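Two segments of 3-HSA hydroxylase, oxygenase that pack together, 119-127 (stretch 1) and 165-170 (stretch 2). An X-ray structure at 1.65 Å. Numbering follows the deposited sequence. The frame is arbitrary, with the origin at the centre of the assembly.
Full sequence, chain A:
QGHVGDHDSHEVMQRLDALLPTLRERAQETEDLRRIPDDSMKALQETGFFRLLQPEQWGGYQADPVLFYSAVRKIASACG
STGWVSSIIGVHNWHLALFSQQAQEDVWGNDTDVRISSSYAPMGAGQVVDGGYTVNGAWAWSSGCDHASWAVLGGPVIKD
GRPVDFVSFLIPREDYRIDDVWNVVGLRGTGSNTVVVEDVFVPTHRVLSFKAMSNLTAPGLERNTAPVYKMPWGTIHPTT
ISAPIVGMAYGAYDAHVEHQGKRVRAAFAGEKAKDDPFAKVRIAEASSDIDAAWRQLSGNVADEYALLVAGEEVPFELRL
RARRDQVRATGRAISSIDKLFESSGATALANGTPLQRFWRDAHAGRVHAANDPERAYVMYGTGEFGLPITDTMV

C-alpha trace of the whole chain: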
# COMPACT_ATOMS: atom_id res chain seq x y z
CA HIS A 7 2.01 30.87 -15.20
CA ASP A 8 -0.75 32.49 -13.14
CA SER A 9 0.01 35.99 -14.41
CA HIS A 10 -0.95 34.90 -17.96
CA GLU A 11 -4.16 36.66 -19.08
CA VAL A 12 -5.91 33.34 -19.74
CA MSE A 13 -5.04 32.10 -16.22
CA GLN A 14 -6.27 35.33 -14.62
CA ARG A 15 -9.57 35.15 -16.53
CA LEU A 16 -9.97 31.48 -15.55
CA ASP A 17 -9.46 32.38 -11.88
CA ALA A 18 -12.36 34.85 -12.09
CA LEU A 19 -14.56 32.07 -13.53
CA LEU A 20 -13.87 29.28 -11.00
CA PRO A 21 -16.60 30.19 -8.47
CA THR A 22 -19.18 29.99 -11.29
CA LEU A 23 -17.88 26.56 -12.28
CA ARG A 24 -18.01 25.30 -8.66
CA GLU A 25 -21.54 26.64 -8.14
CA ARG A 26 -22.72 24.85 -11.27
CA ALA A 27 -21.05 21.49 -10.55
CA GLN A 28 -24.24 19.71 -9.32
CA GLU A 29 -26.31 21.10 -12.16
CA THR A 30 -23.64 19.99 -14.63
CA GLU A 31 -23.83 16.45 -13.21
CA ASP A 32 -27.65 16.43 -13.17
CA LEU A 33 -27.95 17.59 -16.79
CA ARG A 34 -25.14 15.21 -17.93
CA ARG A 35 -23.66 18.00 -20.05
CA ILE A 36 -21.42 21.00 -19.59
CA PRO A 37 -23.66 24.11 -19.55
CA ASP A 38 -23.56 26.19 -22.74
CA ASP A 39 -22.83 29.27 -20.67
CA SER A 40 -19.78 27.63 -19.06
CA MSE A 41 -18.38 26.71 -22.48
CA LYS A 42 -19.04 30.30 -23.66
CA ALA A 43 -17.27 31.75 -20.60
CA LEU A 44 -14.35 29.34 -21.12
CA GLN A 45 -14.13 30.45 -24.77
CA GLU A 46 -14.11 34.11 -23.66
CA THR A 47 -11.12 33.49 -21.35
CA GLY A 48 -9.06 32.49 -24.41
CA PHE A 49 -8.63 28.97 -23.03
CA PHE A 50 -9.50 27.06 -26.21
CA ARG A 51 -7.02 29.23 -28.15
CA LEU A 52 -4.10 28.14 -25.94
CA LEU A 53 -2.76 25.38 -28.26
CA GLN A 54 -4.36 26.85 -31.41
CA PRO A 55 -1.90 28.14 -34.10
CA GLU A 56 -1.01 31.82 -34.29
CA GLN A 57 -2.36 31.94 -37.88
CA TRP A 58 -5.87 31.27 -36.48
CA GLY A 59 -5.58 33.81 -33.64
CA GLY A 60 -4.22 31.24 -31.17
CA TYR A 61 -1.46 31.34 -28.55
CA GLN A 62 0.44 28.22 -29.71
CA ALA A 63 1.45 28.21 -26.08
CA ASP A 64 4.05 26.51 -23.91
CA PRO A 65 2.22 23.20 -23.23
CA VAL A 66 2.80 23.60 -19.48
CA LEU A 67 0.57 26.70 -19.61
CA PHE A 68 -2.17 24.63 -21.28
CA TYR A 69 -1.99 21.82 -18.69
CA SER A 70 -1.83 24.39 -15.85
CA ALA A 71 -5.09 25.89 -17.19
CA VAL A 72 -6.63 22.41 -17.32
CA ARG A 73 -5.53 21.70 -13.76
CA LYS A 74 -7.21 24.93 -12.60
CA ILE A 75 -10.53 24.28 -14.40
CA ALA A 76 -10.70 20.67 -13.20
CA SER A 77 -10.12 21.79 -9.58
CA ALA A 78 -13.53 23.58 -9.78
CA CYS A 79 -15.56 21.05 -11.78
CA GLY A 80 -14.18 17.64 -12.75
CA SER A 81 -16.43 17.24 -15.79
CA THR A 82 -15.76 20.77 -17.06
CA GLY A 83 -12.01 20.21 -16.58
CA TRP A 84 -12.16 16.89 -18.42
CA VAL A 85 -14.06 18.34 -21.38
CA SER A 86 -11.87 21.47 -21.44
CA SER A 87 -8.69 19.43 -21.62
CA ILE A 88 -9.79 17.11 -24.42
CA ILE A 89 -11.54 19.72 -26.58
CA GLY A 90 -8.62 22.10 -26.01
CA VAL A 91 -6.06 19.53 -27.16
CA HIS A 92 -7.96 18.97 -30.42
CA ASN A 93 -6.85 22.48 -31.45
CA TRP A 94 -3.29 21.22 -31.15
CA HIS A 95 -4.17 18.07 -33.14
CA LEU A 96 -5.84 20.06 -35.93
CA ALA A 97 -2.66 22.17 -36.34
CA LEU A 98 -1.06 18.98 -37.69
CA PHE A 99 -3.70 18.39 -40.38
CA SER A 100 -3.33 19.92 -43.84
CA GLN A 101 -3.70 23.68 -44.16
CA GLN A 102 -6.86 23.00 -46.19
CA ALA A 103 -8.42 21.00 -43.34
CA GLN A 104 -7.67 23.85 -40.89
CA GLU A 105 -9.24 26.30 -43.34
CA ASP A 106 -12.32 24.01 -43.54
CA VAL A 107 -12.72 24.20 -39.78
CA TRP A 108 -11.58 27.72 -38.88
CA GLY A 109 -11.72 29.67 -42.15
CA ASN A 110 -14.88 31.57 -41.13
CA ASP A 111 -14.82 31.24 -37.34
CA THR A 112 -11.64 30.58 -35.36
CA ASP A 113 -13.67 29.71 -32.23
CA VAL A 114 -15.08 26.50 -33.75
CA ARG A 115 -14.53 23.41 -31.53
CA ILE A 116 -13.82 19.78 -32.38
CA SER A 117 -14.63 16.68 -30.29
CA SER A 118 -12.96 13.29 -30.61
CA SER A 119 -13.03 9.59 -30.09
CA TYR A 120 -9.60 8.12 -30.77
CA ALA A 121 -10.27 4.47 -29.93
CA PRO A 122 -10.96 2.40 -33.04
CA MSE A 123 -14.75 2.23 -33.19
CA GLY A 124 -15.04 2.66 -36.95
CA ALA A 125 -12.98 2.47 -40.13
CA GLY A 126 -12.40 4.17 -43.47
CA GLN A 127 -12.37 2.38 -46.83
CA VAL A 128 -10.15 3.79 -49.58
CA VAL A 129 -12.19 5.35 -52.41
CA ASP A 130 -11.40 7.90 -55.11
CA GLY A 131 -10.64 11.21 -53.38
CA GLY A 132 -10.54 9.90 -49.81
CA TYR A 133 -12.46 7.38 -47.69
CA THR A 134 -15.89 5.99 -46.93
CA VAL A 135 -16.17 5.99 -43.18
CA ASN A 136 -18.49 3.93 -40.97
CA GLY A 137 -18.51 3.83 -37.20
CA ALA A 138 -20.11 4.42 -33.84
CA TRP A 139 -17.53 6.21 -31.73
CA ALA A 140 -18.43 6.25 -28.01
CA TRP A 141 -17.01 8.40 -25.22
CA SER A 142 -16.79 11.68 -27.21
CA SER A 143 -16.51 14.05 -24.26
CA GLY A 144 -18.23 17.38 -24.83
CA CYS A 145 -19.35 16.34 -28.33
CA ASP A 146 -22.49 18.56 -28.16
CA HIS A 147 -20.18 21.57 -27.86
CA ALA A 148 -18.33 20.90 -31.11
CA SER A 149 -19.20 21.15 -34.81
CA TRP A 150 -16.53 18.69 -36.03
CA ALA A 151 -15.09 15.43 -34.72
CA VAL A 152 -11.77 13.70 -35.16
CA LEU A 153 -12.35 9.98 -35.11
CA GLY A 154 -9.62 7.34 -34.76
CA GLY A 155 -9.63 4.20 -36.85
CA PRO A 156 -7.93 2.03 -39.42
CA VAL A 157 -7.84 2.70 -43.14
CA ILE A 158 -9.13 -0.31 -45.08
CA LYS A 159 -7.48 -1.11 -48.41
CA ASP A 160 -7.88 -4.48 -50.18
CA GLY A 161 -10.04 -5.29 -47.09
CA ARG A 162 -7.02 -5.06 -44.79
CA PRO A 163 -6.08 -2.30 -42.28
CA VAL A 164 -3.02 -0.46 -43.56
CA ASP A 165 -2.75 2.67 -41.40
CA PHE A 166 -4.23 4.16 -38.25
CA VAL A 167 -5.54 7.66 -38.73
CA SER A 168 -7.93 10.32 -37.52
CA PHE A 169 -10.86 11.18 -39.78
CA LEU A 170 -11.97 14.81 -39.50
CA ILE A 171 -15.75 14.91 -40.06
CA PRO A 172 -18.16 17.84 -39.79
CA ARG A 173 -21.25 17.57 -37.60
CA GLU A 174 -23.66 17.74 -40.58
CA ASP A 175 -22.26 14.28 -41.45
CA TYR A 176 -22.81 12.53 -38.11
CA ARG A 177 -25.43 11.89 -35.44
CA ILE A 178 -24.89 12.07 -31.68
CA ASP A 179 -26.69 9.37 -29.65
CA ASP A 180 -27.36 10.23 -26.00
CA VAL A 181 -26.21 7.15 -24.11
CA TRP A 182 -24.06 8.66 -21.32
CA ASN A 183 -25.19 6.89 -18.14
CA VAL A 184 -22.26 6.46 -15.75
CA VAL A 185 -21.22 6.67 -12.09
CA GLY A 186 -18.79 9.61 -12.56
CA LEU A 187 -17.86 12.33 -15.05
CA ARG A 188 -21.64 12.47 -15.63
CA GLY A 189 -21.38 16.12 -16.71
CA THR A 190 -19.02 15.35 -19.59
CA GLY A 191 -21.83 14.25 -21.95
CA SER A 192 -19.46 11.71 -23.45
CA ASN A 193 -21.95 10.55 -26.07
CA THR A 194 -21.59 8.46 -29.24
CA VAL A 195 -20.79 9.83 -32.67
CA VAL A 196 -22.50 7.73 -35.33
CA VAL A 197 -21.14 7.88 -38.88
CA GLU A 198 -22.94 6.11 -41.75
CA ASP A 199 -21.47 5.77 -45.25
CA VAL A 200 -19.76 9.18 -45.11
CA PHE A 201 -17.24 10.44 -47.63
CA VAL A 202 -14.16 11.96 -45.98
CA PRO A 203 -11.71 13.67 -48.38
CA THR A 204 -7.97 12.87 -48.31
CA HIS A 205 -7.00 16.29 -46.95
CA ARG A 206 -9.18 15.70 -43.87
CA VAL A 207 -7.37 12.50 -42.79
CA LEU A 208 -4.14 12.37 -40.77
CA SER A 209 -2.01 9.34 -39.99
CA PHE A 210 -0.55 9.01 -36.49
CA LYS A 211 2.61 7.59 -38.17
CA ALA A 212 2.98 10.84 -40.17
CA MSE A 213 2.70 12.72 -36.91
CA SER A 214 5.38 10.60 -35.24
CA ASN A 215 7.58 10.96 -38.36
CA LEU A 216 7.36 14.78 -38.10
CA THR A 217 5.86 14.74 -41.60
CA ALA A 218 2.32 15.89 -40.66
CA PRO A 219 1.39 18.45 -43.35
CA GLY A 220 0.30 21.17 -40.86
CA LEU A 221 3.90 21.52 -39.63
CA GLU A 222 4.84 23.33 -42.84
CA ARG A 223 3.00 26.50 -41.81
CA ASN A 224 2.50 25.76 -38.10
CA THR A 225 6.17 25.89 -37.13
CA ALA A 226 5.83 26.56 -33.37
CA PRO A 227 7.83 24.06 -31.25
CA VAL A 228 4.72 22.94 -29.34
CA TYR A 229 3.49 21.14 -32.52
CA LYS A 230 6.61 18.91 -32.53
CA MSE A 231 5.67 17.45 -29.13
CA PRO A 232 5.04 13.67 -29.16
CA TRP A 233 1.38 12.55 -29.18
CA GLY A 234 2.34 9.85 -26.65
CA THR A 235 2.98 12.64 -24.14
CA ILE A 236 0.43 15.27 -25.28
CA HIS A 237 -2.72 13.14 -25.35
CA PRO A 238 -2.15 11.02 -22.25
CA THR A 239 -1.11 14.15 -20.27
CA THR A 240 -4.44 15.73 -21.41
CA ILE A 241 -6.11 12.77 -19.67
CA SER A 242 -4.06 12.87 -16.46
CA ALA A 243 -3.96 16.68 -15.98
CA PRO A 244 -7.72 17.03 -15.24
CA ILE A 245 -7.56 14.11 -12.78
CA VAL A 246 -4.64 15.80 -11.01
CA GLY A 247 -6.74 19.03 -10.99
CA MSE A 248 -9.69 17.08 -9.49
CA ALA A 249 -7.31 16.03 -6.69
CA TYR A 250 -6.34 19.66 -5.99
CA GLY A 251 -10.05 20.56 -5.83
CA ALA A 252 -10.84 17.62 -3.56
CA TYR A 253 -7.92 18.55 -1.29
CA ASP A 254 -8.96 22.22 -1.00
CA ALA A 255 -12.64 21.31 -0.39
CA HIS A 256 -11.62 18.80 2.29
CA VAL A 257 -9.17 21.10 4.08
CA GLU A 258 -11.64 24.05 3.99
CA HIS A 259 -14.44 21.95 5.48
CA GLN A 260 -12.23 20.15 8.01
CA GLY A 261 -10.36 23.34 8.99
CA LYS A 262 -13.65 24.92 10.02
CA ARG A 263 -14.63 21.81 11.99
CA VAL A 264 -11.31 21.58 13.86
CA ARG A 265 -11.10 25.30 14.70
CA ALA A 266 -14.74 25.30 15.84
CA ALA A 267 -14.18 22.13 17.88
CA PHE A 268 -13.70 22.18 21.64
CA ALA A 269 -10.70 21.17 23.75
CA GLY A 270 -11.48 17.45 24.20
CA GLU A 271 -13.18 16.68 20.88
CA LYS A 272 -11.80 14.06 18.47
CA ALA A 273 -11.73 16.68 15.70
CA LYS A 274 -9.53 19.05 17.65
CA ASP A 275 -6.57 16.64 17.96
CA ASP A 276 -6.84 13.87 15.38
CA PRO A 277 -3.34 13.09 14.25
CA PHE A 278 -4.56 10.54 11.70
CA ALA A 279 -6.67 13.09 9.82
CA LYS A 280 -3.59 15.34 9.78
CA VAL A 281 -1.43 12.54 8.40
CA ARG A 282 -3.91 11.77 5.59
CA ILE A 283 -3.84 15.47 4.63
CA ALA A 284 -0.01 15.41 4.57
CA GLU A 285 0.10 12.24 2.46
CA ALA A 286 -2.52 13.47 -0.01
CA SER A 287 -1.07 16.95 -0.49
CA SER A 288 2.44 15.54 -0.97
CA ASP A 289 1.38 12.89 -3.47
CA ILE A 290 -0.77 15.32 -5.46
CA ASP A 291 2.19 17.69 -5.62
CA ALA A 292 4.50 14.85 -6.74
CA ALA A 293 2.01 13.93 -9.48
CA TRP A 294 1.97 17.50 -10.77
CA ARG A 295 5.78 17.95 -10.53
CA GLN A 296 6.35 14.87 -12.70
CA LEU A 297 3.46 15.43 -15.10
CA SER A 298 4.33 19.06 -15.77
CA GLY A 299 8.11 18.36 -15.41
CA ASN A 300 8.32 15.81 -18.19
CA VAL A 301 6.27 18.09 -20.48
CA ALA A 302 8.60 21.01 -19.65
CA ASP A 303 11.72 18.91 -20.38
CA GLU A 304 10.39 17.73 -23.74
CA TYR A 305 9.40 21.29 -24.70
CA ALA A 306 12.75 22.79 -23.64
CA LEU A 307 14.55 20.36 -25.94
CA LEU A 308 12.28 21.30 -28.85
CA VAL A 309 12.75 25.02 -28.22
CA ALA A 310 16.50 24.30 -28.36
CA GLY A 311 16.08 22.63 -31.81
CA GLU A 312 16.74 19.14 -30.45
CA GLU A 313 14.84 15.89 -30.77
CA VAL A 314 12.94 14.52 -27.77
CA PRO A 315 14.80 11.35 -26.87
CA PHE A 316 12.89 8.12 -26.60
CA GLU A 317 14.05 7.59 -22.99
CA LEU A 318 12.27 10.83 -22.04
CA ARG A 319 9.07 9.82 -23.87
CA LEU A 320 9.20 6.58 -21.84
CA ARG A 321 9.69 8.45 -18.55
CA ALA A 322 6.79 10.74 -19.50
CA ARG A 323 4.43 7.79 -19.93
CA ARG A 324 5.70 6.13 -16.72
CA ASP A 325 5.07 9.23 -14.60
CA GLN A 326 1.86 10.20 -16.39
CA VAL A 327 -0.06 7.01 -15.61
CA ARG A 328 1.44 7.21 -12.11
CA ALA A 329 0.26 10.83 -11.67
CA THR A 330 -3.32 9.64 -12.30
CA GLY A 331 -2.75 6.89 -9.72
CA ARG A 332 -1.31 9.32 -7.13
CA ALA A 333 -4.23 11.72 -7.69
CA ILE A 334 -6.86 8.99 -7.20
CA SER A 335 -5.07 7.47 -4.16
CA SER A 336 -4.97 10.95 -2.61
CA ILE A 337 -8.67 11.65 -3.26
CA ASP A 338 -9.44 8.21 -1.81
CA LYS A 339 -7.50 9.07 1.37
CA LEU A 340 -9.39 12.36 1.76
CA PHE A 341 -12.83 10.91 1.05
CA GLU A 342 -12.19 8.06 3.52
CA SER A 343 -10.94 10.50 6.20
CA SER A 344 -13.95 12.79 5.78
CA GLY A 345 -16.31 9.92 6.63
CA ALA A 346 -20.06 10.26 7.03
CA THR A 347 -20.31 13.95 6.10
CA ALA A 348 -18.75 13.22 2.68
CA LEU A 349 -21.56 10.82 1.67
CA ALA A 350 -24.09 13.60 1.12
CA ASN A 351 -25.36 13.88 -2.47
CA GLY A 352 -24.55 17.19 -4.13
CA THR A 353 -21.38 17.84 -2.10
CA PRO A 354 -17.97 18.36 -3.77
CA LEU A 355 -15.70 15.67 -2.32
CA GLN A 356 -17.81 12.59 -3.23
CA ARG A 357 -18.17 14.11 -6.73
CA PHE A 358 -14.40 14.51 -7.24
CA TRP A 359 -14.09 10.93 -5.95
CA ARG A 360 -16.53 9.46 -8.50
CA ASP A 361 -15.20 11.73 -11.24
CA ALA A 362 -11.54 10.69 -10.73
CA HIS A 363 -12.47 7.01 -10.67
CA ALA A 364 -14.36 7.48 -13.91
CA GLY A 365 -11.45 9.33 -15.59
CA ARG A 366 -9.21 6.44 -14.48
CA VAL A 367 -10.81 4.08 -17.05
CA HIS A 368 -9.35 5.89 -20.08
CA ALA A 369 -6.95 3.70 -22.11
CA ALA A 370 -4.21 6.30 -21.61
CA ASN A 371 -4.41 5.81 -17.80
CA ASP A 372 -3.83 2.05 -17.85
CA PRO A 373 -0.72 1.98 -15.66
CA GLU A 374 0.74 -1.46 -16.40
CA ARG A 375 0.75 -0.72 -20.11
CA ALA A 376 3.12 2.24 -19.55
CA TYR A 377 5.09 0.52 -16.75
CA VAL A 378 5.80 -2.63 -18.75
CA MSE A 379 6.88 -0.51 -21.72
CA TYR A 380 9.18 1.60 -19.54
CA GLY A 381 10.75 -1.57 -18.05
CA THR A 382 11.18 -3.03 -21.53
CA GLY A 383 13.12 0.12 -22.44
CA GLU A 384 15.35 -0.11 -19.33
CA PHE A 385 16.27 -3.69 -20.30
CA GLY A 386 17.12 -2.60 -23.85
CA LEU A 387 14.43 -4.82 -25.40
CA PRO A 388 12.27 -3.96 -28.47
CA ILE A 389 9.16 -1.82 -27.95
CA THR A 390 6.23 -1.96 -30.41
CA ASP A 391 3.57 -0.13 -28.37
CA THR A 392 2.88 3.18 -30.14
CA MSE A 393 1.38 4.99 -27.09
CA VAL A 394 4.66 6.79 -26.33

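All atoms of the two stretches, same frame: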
# COMPACT_ATOMS: atom_id res chain seq x y z
N SER A 119 -13.00 10.91 -30.71
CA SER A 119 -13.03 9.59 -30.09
C SER A 119 -11.91 8.84 -30.78
O SER A 119 -12.03 8.51 -31.95
CB SER A 119 -14.39 8.92 -30.31
OG SER A 119 -14.42 7.62 -29.73
N TYR A 120 -10.80 8.65 -30.08
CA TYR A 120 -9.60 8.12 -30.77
C TYR A 120 -9.48 6.61 -30.79
O TYR A 120 -8.72 6.05 -31.60
CB TYR A 120 -8.32 8.74 -30.19
CG TYR A 120 -8.14 10.21 -30.46
CD1 TYR A 120 -7.99 10.70 -31.77
CD2 TYR A 120 -8.08 11.13 -29.40
CE1 TYR A 120 -7.80 12.09 -31.99
CE2 TYR A 120 -7.88 12.49 -29.61
CZ TYR A 120 -7.75 12.97 -30.92
OH TYR A 120 -7.53 14.31 -31.16
N ALA A 121 -10.25 5.93 -29.93
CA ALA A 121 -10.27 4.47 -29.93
C ALA A 121 -10.89 3.97 -31.23
O ALA A 121 -11.79 4.61 -31.77
CB ALA A 121 -11.07 3.95 -28.75
N PRO A 122 -10.41 2.82 -31.75
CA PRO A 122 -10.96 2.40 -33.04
C PRO A 122 -12.36 1.83 -32.89
O PRO A 122 -12.53 0.68 -32.47
CB PRO A 122 -9.99 1.31 -33.50
CG PRO A 122 -9.36 0.77 -32.24
CD PRO A 122 -9.38 1.90 -31.24
N MSE A 123 -13.35 2.65 -33.23
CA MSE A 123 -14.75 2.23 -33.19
C MSE A 123 -15.43 2.46 -34.54
O MSE A 123 -16.67 2.54 -34.64
CB MSE A 123 -15.48 2.90 -32.02
CG MSE A 123 -14.97 2.37 -30.69
SE MSE A 123 -15.93 3.12 -29.16
CE MSE A 123 -14.78 4.62 -28.81
N GLY A 124 -14.59 2.55 -35.58
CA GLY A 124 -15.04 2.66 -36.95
C GLY A 124 -13.84 2.51 -37.86
O GLY A 124 -12.74 2.25 -37.39
N ALA A 125 -14.05 2.68 -39.15
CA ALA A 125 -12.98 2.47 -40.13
C ALA A 125 -13.30 3.24 -41.39
O ALA A 125 -14.46 3.59 -41.64
CB ALA A 125 -12.82 0.96 -40.43
N GLY A 126 -12.26 3.45 -42.21
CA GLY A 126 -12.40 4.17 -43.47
C GLY A 126 -11.90 3.34 -44.63
O GLY A 126 -10.77 2.88 -44.62
N GLN A 127 -12.75 3.13 -45.63
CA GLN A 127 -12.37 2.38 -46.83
C GLN A 127 -11.85 3.34 -47.88
O GLN A 127 -12.49 4.34 -48.16
CB GLN A 127 -13.59 1.63 -47.39
CG GLN A 127 -13.47 1.20 -48.85
CD GLN A 127 -12.46 0.08 -49.05
OE1 GLN A 127 -12.38 -0.85 -48.24
NE2 GLN A 127 -11.69 0.15 -50.15
N ASP A 165 -3.20 1.45 -42.06
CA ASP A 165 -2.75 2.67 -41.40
C ASP A 165 -3.71 2.92 -40.27
O ASP A 165 -4.80 2.37 -40.27
CB ASP A 165 -2.81 3.84 -42.39
CG ASP A 165 -1.99 5.07 -41.95
OD1 ASP A 165 -1.31 5.05 -40.90
OD2 ASP A 165 -2.04 6.06 -42.70
N PHE A 166 -3.30 3.72 -39.30
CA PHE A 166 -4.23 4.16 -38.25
C PHE A 166 -4.23 5.66 -38.25
O PHE A 166 -3.17 6.28 -38.11
CB PHE A 166 -3.85 3.63 -36.89
CG PHE A 166 -4.96 3.74 -35.88
CD1 PHE A 166 -5.79 2.64 -35.63
CD2 PHE A 166 -5.21 4.94 -35.22
CE1 PHE A 166 -6.84 2.74 -34.71
CE2 PHE A 166 -6.25 5.05 -34.30
CZ PHE A 166 -7.08 3.95 -34.05
N VAL A 167 -5.41 6.24 -38.42
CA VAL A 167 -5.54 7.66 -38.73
C VAL A 167 -6.64 8.30 -37.89
O VAL A 167 -7.38 7.60 -37.19
CB VAL A 167 -5.91 7.83 -40.23
CG1 VAL A 167 -4.88 7.18 -41.14
CG2 VAL A 167 -7.29 7.23 -40.49
N SER A 168 -6.74 9.62 -37.97
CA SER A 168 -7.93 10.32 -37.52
C SER A 168 -8.68 10.88 -38.72
O SER A 168 -8.09 11.54 -39.58
CB SER A 168 -7.57 11.48 -36.58
OG SER A 168 -6.98 10.99 -35.38
N PHE A 169 -9.98 10.61 -38.76
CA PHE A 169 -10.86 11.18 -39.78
C PHE A 169 -11.51 12.43 -39.21
O PHE A 169 -12.18 12.37 -38.17
CB PHE A 169 -11.95 10.17 -40.15
CG PHE A 169 -11.41 8.84 -40.62
CD1 PHE A 169 -10.96 8.67 -41.93
CD2 PHE A 169 -11.35 7.76 -39.74
CE1 PHE A 169 -10.45 7.44 -42.34
CE2 PHE A 169 -10.86 6.51 -40.16
CZ PHE A 169 -10.42 6.35 -41.45
N LEU A 170 -11.34 13.55 -39.91
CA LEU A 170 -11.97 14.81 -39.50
C LEU A 170 -13.31 14.94 -40.24
O LEU A 170 -13.33 14.98 -41.48
CB LEU A 170 -11.06 16.02 -39.85
CG LEU A 170 -11.64 17.44 -39.69
CD1 LEU A 170 -11.94 17.81 -38.24
CD2 LEU A 170 -10.67 18.47 -40.35

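Stretch 2 is extended throughout, a section of a longer β-strand, whereas stretch 1 passes through a loop at 120-123 and runs as a strand from Gly-124 to its end. The two backbones remain well apart. The CA atoms of Tyr-120 and Ser-168 lie 7.3 Å from each other, those of Gly-126 and Phe-169 8.1 Å, and those of Pro-122 and Phe-166 8.7 Å. No hydrogen bond joins the stretches, so the contact, which buries 244 Å² in all, rests on van der Waals packing, with side chains filling the space between the chains.

Phe-166 contributes most to this surface. Its CA-to-CB bond points sideways, but with chi1 at -164° (t) the ring reaches the loop and presents its edge to two neighbours. CE1 of Phe-166 lies 3.7 Å from CB of Pro-122, an apolar contact, while CZ of Phe-166 approaches the carbonyl O of Tyr-120 at 3.6 Å. The latter places the weakly positive rim of an aromatic ring beside a partially negative oxygen, a favourable arrangement electrostatically. At the base of this side chain, the backbone N of Phe-166 makes a weak hydrogen bond to OD1 of Asp-165 (2.9 Å, 125°).

Tyr-120 also starts out sideways and brings its ring closer to stretch 2. Its CE1 sits 3.7 Å from OG of Ser-168, which lies at the ring edge, near the ring plane. The phenolic OH is hydrogen-bonded elsewhere in the structure.

Phe-169 points toward stretch 1 and meets backbone rather than side chain. Its CZ is 3.5 Å from N of Gly-126 and 4.2 Å from C of Ala-125, with the ring oblique to both atoms. The absence of a side chain at Gly-126 makes room for this approach: an ideally placed CB there would lie 2.5 Å from CZ of Phe-169, a clash. The methyl group of Ala-125 points away.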